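Local coordinates for thymine dioxygenase (PDB 5C3Q), which binds thymine and 2-oxoglutarate beside its metal site and probably hydroxylates the thymine methyl group as a non-haem dioxygenase, at residues L259-T267 with I303-A311. Sequence-based numbering, arbitrary orientation.
Sequences LLARWSNDT and IEAIPGTYA. With EDO (1,2-ethanediol), chain K.
W263 swings CG roughly opposite its backbone N (chi1 -158°), and the indole lies between I303 and I306. I303 holds CG1 anti to its carbonyl carbon, which puts CG2 opposite the backbone N and facing the indole, 3.6 Å from W263 CG, with CD1 over the ring centre. I306 lies on the opposite face, CD1 toward the rim, CG1 3.4 Å from W263 CD1. I303 CG2 and I306 CG1 make CH-pi contacts with the five-membered ring. E304 O meets the indole edge in plane, 3.2 Å from W263 CD1. Cutting W263 back to alanine would probably open a gap between I303 and I306 and leave F180 and F183 without their edge-to-face partner. The backbone joins the same spot: I306 N donates to W263 O at 3.0 Å, almost in line with the carbonyl. Just beyond, N265 closes the helix with a Schellman motif; T267 OG1 donates to S264 O (2.7 Å), and T309 CB lies against that same oxygen. Water bridges R262 NE to I303 O. Thus, on the flank of the double-stranded beta-helix, helix 258-263 is tied to strand 302-303 and the loop after it, with helix 147-173 against L260 and I306, and helix 323-332 against L259 and I303.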
# COMPACT_ATOMS: atom_id res chain seq x y z
N LEU A 259 1.98 -4.12 -11.05
CA LEU A 259 1.25 -3.93 -12.30
C LEU A 259 1.73 -2.65 -13.00
O LEU A 259 1.90 -2.64 -14.22
CB LEU A 259 -0.27 -3.90 -12.03
CG LEU A 259 -1.25 -4.58 -12.99
CD1 LEU A 259 -0.70 -5.80 -13.72
CD2 LEU A 259 -2.52 -4.94 -12.23
N LEU A 260 1.97 -1.58 -12.25
CA LEU A 260 2.51 -0.34 -12.85
C LEU A 260 3.93 -0.55 -13.37
O LEU A 260 4.27 -0.07 -14.44
CB LEU A 260 2.45 0.83 -11.86
CG LEU A 260 2.97 2.18 -12.38
CD1 LEU A 260 2.29 2.60 -13.68
CD2 LEU A 260 2.77 3.26 -11.33
N ALA A 261 4.75 -1.27 -12.62
CA ALA A 261 6.10 -1.62 -13.07
C ALA A 261 6.04 -2.27 -14.45
O ALA A 261 6.71 -1.85 -15.39
CB ALA A 261 6.76 -2.56 -12.07
N ARG A 262 5.19 -3.29 -14.55
CA ARG A 262 4.98 -4.02 -15.79
C ARG A 262 4.38 -3.14 -16.90
O ARG A 262 4.82 -3.17 -18.04
CB ARG A 262 4.06 -5.20 -15.51
CG ARG A 262 3.82 -6.11 -16.68
CD ARG A 262 2.69 -7.08 -16.38
NE ARG A 262 2.53 -7.99 -17.50
CZ ARG A 262 2.65 -9.31 -17.45
NH1 ARG A 262 2.89 -9.94 -16.30
NH2 ARG A 262 2.49 -10.01 -18.57
N TRP A 263 3.34 -2.39 -16.54
CA TRP A 263 2.67 -1.44 -17.44
C TRP A 263 3.64 -0.41 -18.04
O TRP A 263 3.54 -0.05 -19.22
CB TRP A 263 1.59 -0.71 -16.62
CG TRP A 263 0.47 -0.08 -17.37
CD1 TRP A 263 0.25 -0.09 -18.71
CD2 TRP A 263 -0.62 0.62 -16.78
NE1 TRP A 263 -0.92 0.59 -19.00
CE2 TRP A 263 -1.47 1.03 -17.83
CE3 TRP A 263 -0.97 0.95 -15.46
CZ2 TRP A 263 -2.64 1.76 -17.60
CZ3 TRP A 263 -2.14 1.67 -15.24
CH2 TRP A 263 -2.96 2.06 -16.30
N SER A 264 4.60 0.02 -17.23
CA SER A 264 5.61 1.00 -17.61
C SER A 264 6.81 0.40 -18.34
O SER A 264 7.78 1.10 -18.63
CB SER A 264 6.10 1.74 -16.36
OG SER A 264 6.95 0.92 -15.58
N ASN A 265 6.75 -0.91 -18.62
CA ASN A 265 7.86 -1.63 -19.22
C ASN A 265 9.13 -1.56 -18.37
O ASN A 265 10.23 -1.43 -18.89
CB ASN A 265 8.14 -1.13 -20.64
CG ASN A 265 8.88 -2.16 -21.48
OD1 ASN A 265 8.53 -3.33 -21.46
ND2 ASN A 265 9.92 -1.73 -22.19
N ASP A 266 8.94 -1.65 -17.05
CA ASP A 266 10.00 -1.52 -16.04
C ASP A 266 10.76 -0.19 -16.05
O ASP A 266 11.89 -0.13 -15.56
CB ASP A 266 10.98 -2.70 -16.12
CG ASP A 266 10.36 -4.01 -15.66
OD1 ASP A 266 9.38 -3.97 -14.88
OD2 ASP A 266 10.86 -5.08 -16.06
N THR A 267 10.15 0.88 -16.56
CA THR A 267 10.74 2.21 -16.39
C THR A 267 10.41 2.73 -14.99
O THR A 267 11.16 3.52 -14.43
CB THR A 267 10.28 3.21 -17.47
OG1 THR A 267 8.85 3.29 -17.49
CG2 THR A 267 10.78 2.78 -18.84
N ILE A 303 -3.60 -4.49 -19.75
CA ILE A 303 -2.35 -3.83 -19.40
C ILE A 303 -1.24 -4.17 -20.40
O ILE A 303 -0.77 -5.30 -20.45
CB ILE A 303 -1.90 -4.20 -17.97
CG1 ILE A 303 -2.98 -3.82 -16.95
CG2 ILE A 303 -0.57 -3.55 -17.61
CD1 ILE A 303 -3.34 -2.34 -16.91
N GLU A 304 -0.83 -3.18 -21.19
CA GLU A 304 0.30 -3.32 -22.11
C GLU A 304 1.13 -2.03 -22.12
O GLU A 304 0.65 -0.98 -21.71
CB GLU A 304 -0.17 -3.68 -23.52
CG GLU A 304 -1.21 -2.73 -24.11
CD GLU A 304 -1.87 -3.28 -25.36
OE1 GLU A 304 -2.99 -2.81 -25.69
OE2 GLU A 304 -1.30 -4.18 -26.02
N ALA A 305 2.38 -2.13 -22.57
CA ALA A 305 3.35 -1.03 -22.44
C ALA A 305 2.78 0.36 -22.75
O ALA A 305 2.19 0.58 -23.81
CB ALA A 305 4.56 -1.31 -23.32
N ILE A 306 2.98 1.29 -21.82
CA ILE A 306 2.53 2.68 -21.95
C ILE A 306 3.33 3.37 -23.05
O ILE A 306 4.53 3.13 -23.17
CB ILE A 306 2.70 3.44 -20.61
CG1 ILE A 306 1.83 2.82 -19.52
CG2 ILE A 306 2.35 4.92 -20.75
CD1 ILE A 306 2.28 3.12 -18.11
N PRO A 307 2.68 4.24 -23.87
CA PRO A 307 3.45 4.92 -24.91
C PRO A 307 4.57 5.80 -24.34
O PRO A 307 4.37 6.49 -23.34
CB PRO A 307 2.41 5.79 -25.64
CG PRO A 307 1.20 5.79 -24.76
CD PRO A 307 1.24 4.51 -23.99
N GLY A 308 5.75 5.73 -24.97
CA GLY A 308 6.91 6.49 -24.53
C GLY A 308 7.80 5.77 -23.53
O GLY A 308 8.77 6.36 -23.06
N THR A 309 7.49 4.51 -23.21
CA THR A 309 8.31 3.70 -22.31
C THR A 309 9.21 2.71 -23.06
O THR A 309 9.87 1.87 -22.45
CB THR A 309 7.44 2.92 -21.30
OG1 THR A 309 6.53 2.08 -22.00
CG2 THR A 309 6.67 3.88 -20.40
N TYR A 310 9.22 2.80 -24.39
CA TYR A 310 10.05 1.96 -25.24
C TYR A 310 10.17 2.61 -26.61
O TYR A 310 9.26 3.33 -27.03
CB TYR A 310 9.42 0.57 -25.38
CG TYR A 310 8.06 0.61 -26.05
CD1 TYR A 310 6.93 0.93 -25.31
CD2 TYR A 310 7.92 0.36 -27.41
CE1 TYR A 310 5.68 0.99 -25.92
CE2 TYR A 310 6.68 0.42 -28.02
CZ TYR A 310 5.56 0.73 -27.27
OH TYR A 310 4.32 0.79 -27.85
N ALA A 311 11.27 2.36 -27.31
CA ALA A 311 11.46 2.85 -28.68
C ALA A 311 11.04 1.78 -29.68
O ALA A 311 9.99 1.90 -30.32
CB ALA A 311 12.90 3.29 -28.91
C1 EDO K . 2.21 -13.26 -18.00
O1 EDO K . 2.86 -13.09 -19.27
C2 EDO K . 3.25 -13.10 -16.90
O2 EDO K . 2.68 -12.64 -15.67
O HOH W 1 1.93 -6.18 -19.70
O HOH W 2 -2.63 -0.72 -21.71